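Local structure of magnetosome protein MamA (Magnetospirillum gryphiswaldense, 3AS8) at residues 33-37 and 38-42. The protein probably serves as a tetratricopeptide-repeat scaffold that associates with magnetosomes and recognises its own kind to build larger protein complexes. Residues are numbered along the deposited sequence; the frame is centred on the assembly and turned at random.
Sequences QVYDA and DAFDV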
ATOM      1  N   GLN A  33      25.716   3.182   2.132  1.00 23.60           N
ATOM      2  CA  GLN A  33      27.057   2.987   2.646  1.00 26.59           C
ATOM      3  C   GLN A  33      27.093   1.932   3.725  1.00 29.75           C
ATOM      4  O   GLN A  33      28.181   1.635   4.256  1.00 32.93           O
ATOM      5  CB  GLN A  33      27.597   4.318   3.196  1.00 25.66           C
ATOM      6  CG  GLN A  33      27.777   5.345   2.102  1.00 27.09           C
ATOM      7  CD  GLN A  33      28.336   6.647   2.616  1.00 29.25           C
ATOM      8  OE1 GLN A  33      29.510   6.691   2.970  1.00 26.63           O
ATOM      9  NE2 GLN A  33      27.514   7.716   2.651  1.00 24.93           N
ATOM     10  N   VAL A  34      25.920   1.420   4.118  1.00 29.66           N
ATOM     11  CA  VAL A  34      25.871   0.271   5.028  1.00 30.90           C
ATOM     12  C   VAL A  34      25.135  -0.964   4.487  1.00 31.24           C
ATOM     13  O   VAL A  34      25.381  -2.087   4.970  1.00 31.60           O
ATOM     14  CB  VAL A  34      25.345   0.628   6.453  1.00 31.15           C
ATOM     15  CG1 VAL A  34      23.997   1.293   6.459  1.00 26.81           C
ATOM     16  CG2 VAL A  34      25.327  -0.644   7.310  1.00 36.31           C
ATOM     17  N   TYR A  35      24.258  -0.787   3.495  1.00 29.15           N
ATOM     18  CA  TYR A  35      23.491  -1.915   2.977  1.00 29.29           C
ATOM     19  C   TYR A  35      24.454  -2.921   2.364  1.00 32.35           C
ATOM     20  O   TYR A  35      25.319  -2.552   1.594  1.00 32.02           O
ATOM     21  CB  TYR A  35      22.427  -1.493   1.929  1.00 28.79           C
ATOM     22  CG  TYR A  35      21.793  -2.684   1.279  1.00 27.13           C
ATOM     23  CD1 TYR A  35      20.940  -3.520   2.015  1.00 29.72           C
ATOM     24  CD2 TYR A  35      22.053  -3.014  -0.042  1.00 30.46           C
ATOM     25  CE1 TYR A  35      20.365  -4.710   1.444  1.00 31.31           C
ATOM     26  CE2 TYR A  35      21.452  -4.179  -0.642  1.00 30.24           C
ATOM     27  CZ  TYR A  35      20.633  -5.017   0.121  1.00 30.68           C
ATOM     28  OH  TYR A  35      20.077  -6.137  -0.457  1.00 36.52           O
ATOM     29  N   ASP A  36      24.224  -4.201   2.645  1.00 33.88           N
ATOM     30  CA  ASP A  36      25.100  -5.272   2.171  1.00 38.59           C
ATOM     31  C   ASP A  36      24.192  -6.490   2.016  1.00 40.51           C
ATOM     32  O   ASP A  36      23.656  -6.959   3.012  1.00 40.86           O
ATOM     33  CB  ASP A  36      26.217  -5.529   3.209  1.00 39.92           C
ATOM     34  CG  ASP A  36      27.173  -6.626   2.784  1.00 46.02           C
ATOM     35  OD1 ASP A  36      28.263  -6.715   3.377  1.00 48.52           O
ATOM     36  OD2 ASP A  36      26.835  -7.360   1.829  1.00 46.66           O
ATOM     37  N   ALA A  37      23.956  -6.929   0.778  1.00 43.58           N
ATOM     38  CA  ALA A  37      23.188  -8.174   0.503  1.00 47.94           C
ATOM     39  C   ALA A  37      23.648  -9.456   1.234  1.00 52.40           C
ATOM     40  O   ALA A  37      22.815 -10.356   1.437  1.00 54.79           O
ATOM     41  CB  ALA A  37      23.115  -8.462  -1.022  1.00 49.33           C
ATOM     42  N   ASP A  38      24.923  -9.563   1.626  1.00 55.69           N
ATOM     43  CA  ASP A  38      25.427 -10.816   2.280  1.00 60.98           C
ATOM     44  C   ASP A  38      25.236 -10.784   3.793  1.00 60.34           C
ATOM     45  O   ASP A  38      24.862 -11.807   4.378  1.00 62.83           O
ATOM     46  CB  ASP A  38      26.903 -11.099   2.008  1.00 64.88           C
ATOM     47  CG  ASP A  38      27.349 -10.595   0.674  1.00 67.13           C
ATOM     48  OD1 ASP A  38      27.999  -9.514   0.672  1.00 65.73           O
ATOM     49  OD2 ASP A  38      27.025 -11.265  -0.345  1.00 70.64           O
ATOM     50  N   ALA A  39      25.498  -9.622   4.417  1.00 56.76           N
ATOM     51  CA  ALA A  39      25.212  -9.435   5.849  1.00 54.71           C
ATOM     52  C   ALA A  39      23.887  -8.675   5.916  1.00 49.34           C
ATOM     53  O   ALA A  39      23.806  -7.530   6.395  1.00 47.13           O
ATOM     54  CB  ALA A  39      26.346  -8.679   6.557  1.00 54.70           C
ATOM     55  N   PHE A  40      22.840  -9.332   5.440  1.00 47.97           N
ATOM     56  CA  PHE A  40      21.523  -8.701   5.332  1.00 44.31           C
ATOM     57  C   PHE A  40      20.838  -8.160   6.644  1.00 42.07           C
ATOM     58  O   PHE A  40      20.653  -8.902   7.594  1.00 43.40           O
ATOM     59  CB  PHE A  40      20.584  -9.644   4.605  1.00 45.44           C
ATOM     60  CG  PHE A  40      19.370  -8.945   4.083  1.00 45.80           C
ATOM     61  CD1 PHE A  40      19.438  -8.212   2.893  1.00 43.80           C
ATOM     62  CD2 PHE A  40      18.178  -8.932   4.829  1.00 47.24           C
ATOM     63  CE1 PHE A  40      18.336  -7.533   2.429  1.00 44.18           C
ATOM     64  CE2 PHE A  40      17.061  -8.245   4.354  1.00 45.17           C
ATOM     65  CZ  PHE A  40      17.146  -7.556   3.174  1.00 45.13           C
ATOM     66  N   ASP A  41      20.394  -6.887   6.638  1.00 38.08           N
ATOM     67  CA  ASP A  41      19.771  -6.190   7.806  1.00 36.78           C
ATOM     68  C   ASP A  41      18.403  -5.654   7.385  1.00 35.70           C
ATOM     69  O   ASP A  41      18.362  -4.769   6.522  1.00 32.25           O
ATOM     70  CB  ASP A  41      20.694  -5.038   8.201  1.00 35.48           C
ATOM     71  CG  ASP A  41      20.167  -4.142   9.365  1.00 37.43           C
ATOM     72  OD1 ASP A  41      18.943  -3.874   9.577  1.00 39.42           O
ATOM     73  OD2 ASP A  41      21.048  -3.634  10.084  1.00 40.50           O
ATOM     74  N   VAL A  42      17.304  -6.169   7.979  1.00 36.62           N
ATOM     75  CA  VAL A  42      15.925  -5.924   7.428  1.00 35.24           C
ATOM     76  C   VAL A  42      15.540  -4.458   7.599  1.00 33.66           C
ATOM     77  O   VAL A  42      14.914  -3.858   6.720  1.00 32.20           O
ATOM     78  CB  VAL A  42      14.818  -6.876   8.019  1.00 37.35           C
ATOM     79  CG1 VAL A  42      14.609  -6.674   9.482  1.00 39.41           C
ATOM     80  CG2 VAL A  42      13.463  -6.669   7.313  1.00 36.66           C
TER
HETATM   81  O   HOH W   1      22.348  -4.964   4.921  1.00 29.11           O
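Tyr35 and Phe40 meet where the loop doubles back on itself, and this is the closely packed side of the turn. CE1 of Phe40 lies at the edge of the tyrosine ring, near its plane, 3.6 Å from Tyr35 CE1, while the phenol OH of Tyr35 comes to the edge of the phenylalanine ring, 3.6 Å from Phe40 CE1. Phe40 holds CG anti to its backbone N (chi1 -162°), which turns the ring beside its own carbonyl carbon and back to the tyrosine. Both rings continue onto the helices beyond: Tyr35 also rests on Val44, Ala45 and Leu48 of helix 42-54, and Phe40 on Ser68 and Asp71 of helix 58-71. The turn lies in the connection between helices 24-31 and 42-54, within the tetratricopeptide-repeat region, and it ends at Asp41, the N-cap of helix 42-54, whose OD2 is salt-bridged to Arg12. Beyond the rings the tip of the turn, Ala37 to Ala39, is polar and lies open to solvent. Asp36 OD2 accepts a hydrogen bond from the backbone N of Asp38 at 2.9 Å, fairly straight (161°) but from above the carboxylate plane, in the manner of an Asx turn. The same oxygen lies 2.7 Å from Asp38 OD1, with the two carboxylates nearly perpendicular; the nearness of two like charges might raise the pKa of one of them. An alanine in place of Asp36 is likely to leave the Asp38 amide without this acceptor and the tip of the turn freer to move. Inside the bend, a water accepts from Asp36 N at 3.0 Å and donates to Ala39 O at 3.3 Å, bridging the two arms.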